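Local coordinates for penicillin-binding protein PbpB (Mycobacterium tuberculosis, PDB 6KGU) that builds cross-linked peptidoglycan for the mycobacterial cell wall and is inactivated by beta-lactam antibiotics such as aztreonam, at residues Asp12-Ile21 and Asp156-Val166; His189-Leu197 and Arg410-Pro418. One frame throughout, in Å; residues are numbered along the deposited sequence.

Contact 1 (Asp12-Ile21 and Asp156-Val166); sequences DVQPAARGSI and DAVLAGTDGSV
Arg18 and Asp156 carry the charged part of this contact. Both NH1 and NH2 of the arginine converge end-on on a single carboxylate oxygen: NH1 lies 2.7 Å from Asp156 OD1, nearly along the C-O axis, while NH2 approaches the anti lone pair of the same atom. The guanidinium and carboxylate planes are only 29° apart, so the salt bridge is close to coplanar. With CG opposite the backbone N (chi1 -168°) and the chain extended to NE, the arginine spans the distance to helix 156-160. Asp156 OD1 also accepts from Gly147 N, His146 ND1 holds OD2, and Glu152 is a second carboxylate partner of NH2.

Leu159 gives the hydrocarbon side of the contact: its CB lies over one face of the Arg18 guanidinium, 3.8 Å above the plane, and its CD1 meets Ile21 CD1 at 3.8 Å, the side chains of Leu159 and Ile21 crossing at about a right angle.

Backbone bonds fall into two groups. At the helix end, Gly19 N donates to Leu159 O (2.8 Å). Gly161, with positive phi, then leads the chain out of the helix and into strand 164-165, which forms a two-stranded antiparallel sheet with strand 13-14, within the region matching the PBP dimerisation domain family. Gln14 and Gly164 are its hydrogen-bonded pair, but the bond from Gln14 N reaches Gly164 O from well above the carbonyl plane. Val13 and Ser165 form the adjoining non-hydrogen-bonded pair.

Between helix and sheet, polar bridges take over. Asp163 OD1 accepts an almost straight bond from Ala16 N (2.7 Å, 174°), and one water donates to both Ala16 O (2.9 Å) and Ala160 O (2.8 Å).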
loop_
_atom_site.group_PDB
_atom_site.type_symbol
_atom_site.label_atom_id
_atom_site.label_comp_id
_atom_site.label_asym_id
_atom_site.label_seq_id
_atom_site.Cartn_x
_atom_site.Cartn_y
_atom_site.Cartn_z
ATOM N N ASP A 12 -13.331 35.682 31.312
ATOM C CA ASP A 12 -14.674 35.361 30.844
ATOM C C ASP A 12 -14.697 34.126 29.925
ATOM O O ASP A 12 -15.673 33.369 29.921
ATOM C CB ASP A 12 -15.289 36.571 30.130
ATOM C CG ASP A 12 -16.795 36.664 30.330
ATOM O OD1 ASP A 12 -17.346 35.823 31.072
ATOM O OD2 ASP A 12 -17.424 37.581 29.760
ATOM N N VAL A 13 -13.631 33.910 29.151
ATOM C CA VAL A 13 -13.562 32.763 28.244
ATOM C C VAL A 13 -12.881 31.588 28.944
ATOM O O VAL A 13 -11.840 31.745 29.593
ATOM C CB VAL A 13 -12.849 33.128 26.931
ATOM C CG1 VAL A 13 -11.351 33.353 27.142
ATOM C CG2 VAL A 13 -13.098 32.056 25.885
ATOM N N GLN A 14 -13.495 30.410 28.834
ATOM C CA GLN A 14 -13.003 29.192 29.467
ATOM C C GLN A 14 -12.415 28.294 28.383
ATOM O O GLN A 14 -13.162 27.554 27.723
ATOM C CB GLN A 14 -14.142 28.477 30.202
ATOM C CG GLN A 14 -13.854 28.131 31.648
ATOM C CD GLN A 14 -14.961 27.296 32.276
ATOM O OE1 GLN A 14 -15.857 26.802 31.582
ATOM N NE2 GLN A 14 -14.909 27.141 33.593
ATOM N N PRO A 15 -11.099 28.315 28.162
ATOM C CA PRO A 15 -10.536 27.670 26.964
ATOM C C PRO A 15 -10.564 26.149 27.033
ATOM O O PRO A 15 -10.260 25.547 28.061
ATOM C CB PRO A 15 -9.095 28.194 26.928
ATOM C CG PRO A 15 -8.789 28.540 28.354
ATOM C CD PRO A 15 -10.076 29.036 28.942
ATOM N N ALA A 16 -10.925 25.525 25.913
ATOM C CA ALA A 16 -10.804 24.075 25.818
ATOM C C ALA A 16 -9.346 23.677 25.614
ATOM O O ALA A 16 -8.605 24.327 24.870
ATOM C CB ALA A 16 -11.652 23.542 24.671
ATOM N N ALA A 17 -8.931 22.604 26.278
ATOM C CA ALA A 17 -7.582 22.072 26.130
ATOM C C ALA A 17 -7.533 21.078 24.969
ATOM O O ALA A 17 -8.354 20.155 24.897
ATOM C CB ALA A 17 -7.124 21.399 27.424
ATOM N N ARG A 18 -6.562 21.256 24.078
ATOM C CA ARG A 18 -6.475 20.407 22.897
ATOM C C ARG A 18 -6.184 18.962 23.276
ATOM O O ARG A 18 -5.364 18.682 24.152
ATOM C CB ARG A 18 -5.401 20.925 21.940
ATOM C CG ARG A 18 -5.460 20.269 20.558
ATOM C CD ARG A 18 -4.585 21.011 19.555
ATOM N NE ARG A 18 -4.665 20.422 18.215
ATOM C CZ ARG A 18 -5.613 20.724 17.332
ATOM N NH1 ARG A 18 -6.570 21.604 17.651
ATOM N NH2 ARG A 18 -5.616 20.148 16.139
ATOM N N GLY A 19 -6.870 18.041 22.616
ATOM C CA GLY A 19 -6.616 16.634 22.835
ATOM C C GLY A 19 -5.335 16.167 22.158
ATOM O O GLY A 19 -4.722 16.854 21.336
ATOM N N SER A 20 -4.910 14.969 22.529
ATOM C CA SER A 20 -3.675 14.377 22.034
ATOM C C SER A 20 -3.945 13.436 20.866
ATOM O O SER A 20 -5.068 12.980 20.650
ATOM C CB SER A 20 -2.958 13.612 23.151
ATOM O OG SER A 20 -2.548 14.485 24.187
ATOM N N ILE A 21 -2.884 13.133 20.121
ATOM C CA ILE A 21 -2.892 12.099 19.093
ATOM C C ILE A 21 -1.868 11.058 19.526
ATOM O O ILE A 21 -0.688 11.384 19.696
ATOM C CB ILE A 21 -2.549 12.660 17.696
ATOM C CG1 ILE A 21 -3.547 13.745 17.268
ATOM C CG2 ILE A 21 -2.480 11.515 16.664
ATOM C CD1 ILE A 21 -3.202 14.454 15.950
ATOM N N ASP A 156 -9.656 18.463 13.581
ATOM C CA ASP A 156 -9.477 19.571 14.515
ATOM C C ASP A 156 -10.670 19.723 15.454
ATOM O O ASP A 156 -10.493 19.976 16.650
ATOM C CB ASP A 156 -9.237 20.866 13.745
ATOM C CG ASP A 156 -8.891 22.018 14.648
ATOM O OD1 ASP A 156 -7.828 21.950 15.319
ATOM O OD2 ASP A 156 -9.669 22.996 14.664
ATOM N N ALA A 157 -11.891 19.565 14.938
ATOM C CA ALA A 157 -13.068 19.705 15.795
ATOM C C ALA A 157 -13.052 18.689 16.926
ATOM O O ALA A 157 -13.380 19.020 18.071
ATOM C CB ALA A 157 -14.347 19.567 14.968
ATOM N N VAL A 158 -12.640 17.454 16.634
ATOM C CA VAL A 158 -12.509 16.442 17.681
ATOM C C VAL A 158 -11.391 16.814 18.648
ATOM O O VAL A 158 -11.530 16.672 19.871
ATOM C CB VAL A 158 -12.271 15.052 17.053
ATOM C CG1 VAL A 158 -12.073 14.008 18.130
ATOM C CG2 VAL A 158 -13.435 14.667 16.146
ATOM N N LEU A 159 -10.262 17.289 18.116
ATOM C CA LEU A 159 -9.102 17.592 18.945
ATOM C C LEU A 159 -9.234 18.929 19.677
ATOM O O LEU A 159 -8.711 19.074 20.793
ATOM C CB LEU A 159 -7.836 17.595 18.070
ATOM C CG LEU A 159 -7.386 16.231 17.509
ATOM C CD1 LEU A 159 -6.407 16.410 16.336
ATOM C CD2 LEU A 159 -6.755 15.378 18.633
ATOM N N ALA A 160 -9.889 19.915 19.062
ATOM C CA ALA A 160 -9.940 21.257 19.641
ATOM C C ALA A 160 -11.006 21.402 20.718
ATOM O O ALA A 160 -10.868 22.258 21.600
ATOM C CB ALA A 160 -10.202 22.301 18.556
ATOM N N GLY A 161 -12.075 20.618 20.653
ATOM C CA GLY A 161 -13.181 20.856 21.561
ATOM C C GLY A 161 -13.841 22.210 21.306
ATOM O O GLY A 161 -13.767 22.780 20.218
ATOM N N THR A 162 -14.502 22.721 22.345
ATOM C CA THR A 162 -15.239 23.976 22.253
ATOM C C THR A 162 -15.038 24.771 23.531
ATOM O O THR A 162 -15.270 24.249 24.623
ATOM C CB THR A 162 -16.725 23.728 22.025
ATOM O OG1 THR A 162 -16.893 22.860 20.900
ATOM C CG2 THR A 162 -17.472 25.054 21.782
ATOM N N ASP A 163 -14.600 26.022 23.392
ATOM C CA ASP A 163 -14.383 26.869 24.558
ATOM C C ASP A 163 -15.697 27.157 25.278
ATOM O O ASP A 163 -16.726 27.443 24.654
ATOM C CB ASP A 163 -13.735 28.192 24.156
ATOM C CG ASP A 163 -12.388 28.004 23.492
ATOM O OD1 ASP A 163 -11.705 27.008 23.793
ATOM O OD2 ASP A 163 -12.019 28.856 22.663
ATOM N N GLY A 164 -15.648 27.086 26.606
ATOM C CA GLY A 164 -16.757 27.487 27.444
ATOM C C GLY A 164 -16.724 28.974 27.732
ATOM O O GLY A 164 -15.988 29.744 27.111
ATOM N N SER A 165 -17.532 29.375 28.716
ATOM C CA SER A 165 -17.707 30.782 29.052
ATOM C C SER A 165 -18.426 30.894 30.391
ATOM O O SER A 165 -19.178 29.995 30.778
ATOM C CB SER A 165 -18.500 31.507 27.958
ATOM O OG SER A 165 -19.175 32.651 28.483
ATOM N N VAL A 166 -18.178 31.999 31.089
ATOM C CA VAL A 166 -18.908 32.316 32.317
ATOM C C VAL A 166 -18.734 33.790 32.684
ATOM O O VAL A 166 -19.711 34.533 32.818
ATOM C CB VAL A 166 -18.466 31.414 33.489
ATOM C CG1 VAL A 166 -17.036 31.737 33.900
ATOM C CG2 VAL A 166 -19.441 31.548 34.664
HETATM O O HOH W 1 -8.417 23.443 22.062
#

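Contact 2 (His189-Leu197 and Arg410-Pro418); sequences HGSTVVLTL and RIIKATVAP
Val194 O is gripped by two amides, Lys413 N at 2.7 Å and Ala414 N at 3.2 Å, the first in the carbonyl plane and the second tilted 17° from it. Two residues thus face one, the signature of a classic beta bulge, and the register shifts by one before Leu195 pairs with Ile412. On the other side of the bulge Thr192 and Val416 form a reciprocal hydrogen-bonded pair, Val416 N reaching Thr192 O at 2.7 Å. Past the shift, Thr196 N meets Ile411 O at 2.8 Å, but from 45° above the carbonyl plane.

These bonds join strands 192-195 and 412-416, neighbours in a six-stranded mixed sheet; their axes come within 4.5 Å, and the N-to-C directions of the two short segments make an angle of 154°, close to antiparallel.

Side chains meet at two places. Val194 CG2, anti to its own carbonyl carbon and beside the backbone N, meets Val416 CG2 at 3.9 Å, on the face that also carries Ala414. Leu195 CD2 touches Ile412 CD1 at 3.8 Å, and both residues pack against Leu151 of helix 150-154. At the far end Pro418 CG lies 3.2 Å from His189 O.

Further out, Thr196 OG1 bonds to Val233 O. Lys413 NZ forms a salt bridge with Glu232, and Arg410 NH1 reaches Thr354 O.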
loop_
_atom_site.group_PDB
_atom_site.type_symbol
_atom_site.label_atom_id
_atom_site.label_comp_id
_atom_site.label_asym_id
_atom_site.label_seq_id
_atom_site.Cartn_x
_atom_site.Cartn_y
_atom_site.Cartn_z
ATOM N N HIS A 189 -13.428 19.991 26.571
ATOM C CA HIS A 189 -12.032 19.773 26.225
ATOM C C HIS A 189 -11.929 18.822 25.037
ATOM O O HIS A 189 -12.835 18.029 24.762
ATOM C CB HIS A 189 -11.256 19.234 27.426
ATOM C CG HIS A 189 -11.167 20.206 28.562
ATOM N ND1 HIS A 189 -10.491 21.404 28.461
ATOM C CD2 HIS A 189 -11.693 20.177 29.811
ATOM C CE1 HIS A 189 -10.599 22.067 29.600
ATOM N NE2 HIS A 189 -11.325 21.344 30.435
ATOM N N GLY A 190 -10.813 18.924 24.317
ATOM C CA GLY A 190 -10.618 18.084 23.147
ATOM C C GLY A 190 -10.483 16.614 23.514
ATOM O O GLY A 190 -9.886 16.255 24.526
ATOM N N SER A 191 -11.027 15.754 22.664
ATOM C CA SER A 191 -10.847 14.329 22.889
ATOM C C SER A 191 -9.507 13.871 22.326
ATOM O O SER A 191 -8.897 14.539 21.482
ATOM C CB SER A 191 -11.987 13.538 22.249
ATOM O OG SER A 191 -13.223 13.888 22.839
ATOM N N THR A 192 -9.042 12.724 22.811
ATOM C CA THR A 192 -7.797 12.139 22.337
ATOM C C THR A 192 -8.076 11.144 21.216
ATOM O O THR A 192 -9.006 10.342 21.305
ATOM C CB THR A 192 -7.056 11.460 23.491
ATOM O OG1 THR A 192 -6.417 12.469 24.284
ATOM C CG2 THR A 192 -5.985 10.497 22.968
ATOM N N VAL A 193 -7.272 11.215 20.154
ATOM C CA VAL A 193 -7.443 10.398 18.955
ATOM C C VAL A 193 -6.415 9.265 18.987
ATOM O O VAL A 193 -5.205 9.513 18.980
ATOM C CB VAL A 193 -7.304 11.254 17.681
ATOM C CG1 VAL A 193 -7.169 10.378 16.444
ATOM C CG2 VAL A 193 -8.506 12.210 17.529
ATOM N N VAL A 194 -6.892 8.021 19.023
ATOM C CA VAL A 194 -6.042 6.830 19.065
ATOM C C VAL A 194 -5.924 6.269 17.649
ATOM O O VAL A 194 -6.927 5.865 17.053
ATOM C CB VAL A 194 -6.613 5.765 20.017
ATOM C CG1 VAL A 194 -5.684 4.551 20.081
ATOM C CG2 VAL A 194 -6.883 6.352 21.430
ATOM N N LEU A 195 -4.707 6.238 17.104
ATOM C CA LEU A 195 -4.489 5.728 15.755
ATOM C C LEU A 195 -4.258 4.216 15.771
ATOM O O LEU A 195 -3.900 3.627 16.794
ATOM C CB LEU A 195 -3.291 6.420 15.098
ATOM C CG LEU A 195 -3.379 7.954 15.075
ATOM C CD1 LEU A 195 -2.159 8.574 14.431
ATOM C CD2 LEU A 195 -4.649 8.394 14.340
ATOM N N THR A 196 -4.450 3.593 14.606
ATOM C CA THR A 196 -4.053 2.199 14.433
ATOM C C THR A 196 -2.541 2.025 14.323
ATOM O O THR A 196 -2.063 0.887 14.414
ATOM C CB THR A 196 -4.725 1.613 13.186
ATOM O OG1 THR A 196 -4.378 2.405 12.040
ATOM C CG2 THR A 196 -6.242 1.608 13.338
ATOM N N LEU A 197 -1.794 3.115 14.092
ATOM C CA LEU A 197 -0.344 3.041 13.946
ATOM C C LEU A 197 0.313 2.394 15.158
ATOM O O LEU A 197 -0.116 2.580 16.300
ATOM C CB LEU A 197 0.272 4.438 13.756
ATOM C CG LEU A 197 -0.090 5.251 12.506
ATOM C CD1 LEU A 197 0.682 6.585 12.486
ATOM C CD2 LEU A 197 0.162 4.455 11.203
ATOM N N ARG A 410 -8.322 1.299 7.861
ATOM C CA ARG A 410 -8.679 2.394 8.747
ATOM C C ARG A 410 -7.452 2.764 9.560
ATOM O O ARG A 410 -6.655 1.893 9.929
ATOM C CB ARG A 410 -9.837 2.000 9.711
ATOM C CG ARG A 410 -11.174 1.704 9.030
ATOM C CD ARG A 410 -11.755 2.988 8.487
ATOM N NE ARG A 410 -13.076 2.840 7.877
ATOM C CZ ARG A 410 -13.304 2.673 6.581
ATOM N NH1 ARG A 410 -12.288 2.608 5.717
ATOM N NH2 ARG A 410 -14.560 2.582 6.131
ATOM N N ILE A 411 -7.318 4.051 9.862
ATOM C CA ILE A 411 -6.191 4.529 10.646
ATOM C C ILE A 411 -6.617 5.117 11.985
ATOM O O ILE A 411 -5.754 5.296 12.863
ATOM C CB ILE A 411 -5.342 5.548 9.854
ATOM C CG1 ILE A 411 -3.946 5.703 10.503
ATOM C CG2 ILE A 411 -6.044 6.894 9.789
ATOM C CD1 ILE A 411 -2.857 6.136 9.531
ATOM N N ILE A 412 -7.898 5.421 12.169
ATOM C CA ILE A 412 -8.429 5.854 13.457
ATOM C C ILE A 412 -8.922 4.609 14.179
ATOM O O ILE A 412 -9.856 3.951 13.714
ATOM C CB ILE A 412 -9.569 6.866 13.304
ATOM C CG1 ILE A 412 -9.240 7.934 12.262
ATOM C CG2 ILE A 412 -9.863 7.494 14.664
ATOM C CD1 ILE A 412 -8.061 8.777 12.624
ATOM N N LYS A 413 -8.297 4.281 15.315
ATOM C CA LYS A 413 -8.756 3.121 16.081
ATOM C C LYS A 413 -9.879 3.486 17.049
ATOM O O LYS A 413 -10.835 2.719 17.211
ATOM C CB LYS A 413 -7.592 2.490 16.851
ATOM C CG LYS A 413 -7.931 1.097 17.391
ATOM C CD LYS A 413 -6.695 0.256 17.630
ATOM C CE LYS A 413 -7.055 -1.144 18.139
ATOM N NZ LYS A 413 -8.006 -1.855 17.244
ATOM N N ALA A 414 -9.787 4.645 17.695
ATOM C CA ALA A 414 -10.710 5.002 18.767
ATOM C C ALA A 414 -10.517 6.474 19.116
ATOM O O ALA A 414 -9.557 7.118 18.681
ATOM C CB ALA A 414 -10.483 4.125 20.005
ATOM N N THR A 415 -11.449 7.000 19.902
ATOM C CA THR A 415 -11.321 8.328 20.491
ATOM C C THR A 415 -11.640 8.259 21.978
ATOM O O THR A 415 -12.547 7.531 22.398
ATOM C CB THR A 415 -12.250 9.348 19.831
ATOM O OG1 THR A 415 -13.605 8.941 20.024
ATOM C CG2 THR A 415 -11.974 9.440 18.343
ATOM N N VAL A 416 -10.901 9.021 22.775
ATOM C CA VAL A 416 -11.070 9.028 24.223
ATOM C C VAL A 416 -11.609 10.389 24.634
ATOM O O VAL A 416 -10.976 11.425 24.384
ATOM C CB VAL A 416 -9.764 8.702 24.953
ATOM C CG1 VAL A 416 -10.015 8.621 26.453
ATOM C CG2 VAL A 416 -9.197 7.393 24.420
ATOM N N ALA A 417 -12.785 10.379 25.256
ATOM C CA ALA A 417 -13.444 11.590 25.699
ATOM C C ALA A 417 -12.710 12.167 26.903
ATOM O O ALA A 417 -11.924 11.469 27.548
ATOM C CB ALA A 417 -14.902 11.290 26.043
ATOM N N PRO A 418 -12.931 13.452 27.210
ATOM C CA PRO A 418 -12.226 14.063 28.353
ATOM C C PRO A 418 -12.425 13.339 29.682
ATOM O O PRO A 418 -11.520 13.373 30.524
ATOM C CB PRO A 418 -12.805 15.482 28.392
ATOM C CG PRO A 418 -13.186 15.766 26.986
ATOM C CD PRO A 418 -13.670 14.458 26.422
#

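Contact 1 and contact 2 have centres 16 Å apart; residues 12-21 of contact 1 run alongside 189-197 of contact 2 and so join the two. Ala17 O is 2.8 Å from Gly190 N and Ser20 O 2.9 Å from Val193 N, both probable hydrogen bonds, which continue into the parallel pairing of strands 21-22 and 192-195. Leu159 CD2 also packs on Ser191 O at 3.7 Å. Both lie away from the aztreonam pocket and Ser269, the probable acyl-ester nucleophile; their centres are about 35 and 23 Å from the chain's centre. A bound cobalt ion lies about 8 Å from the Ser165 side chain.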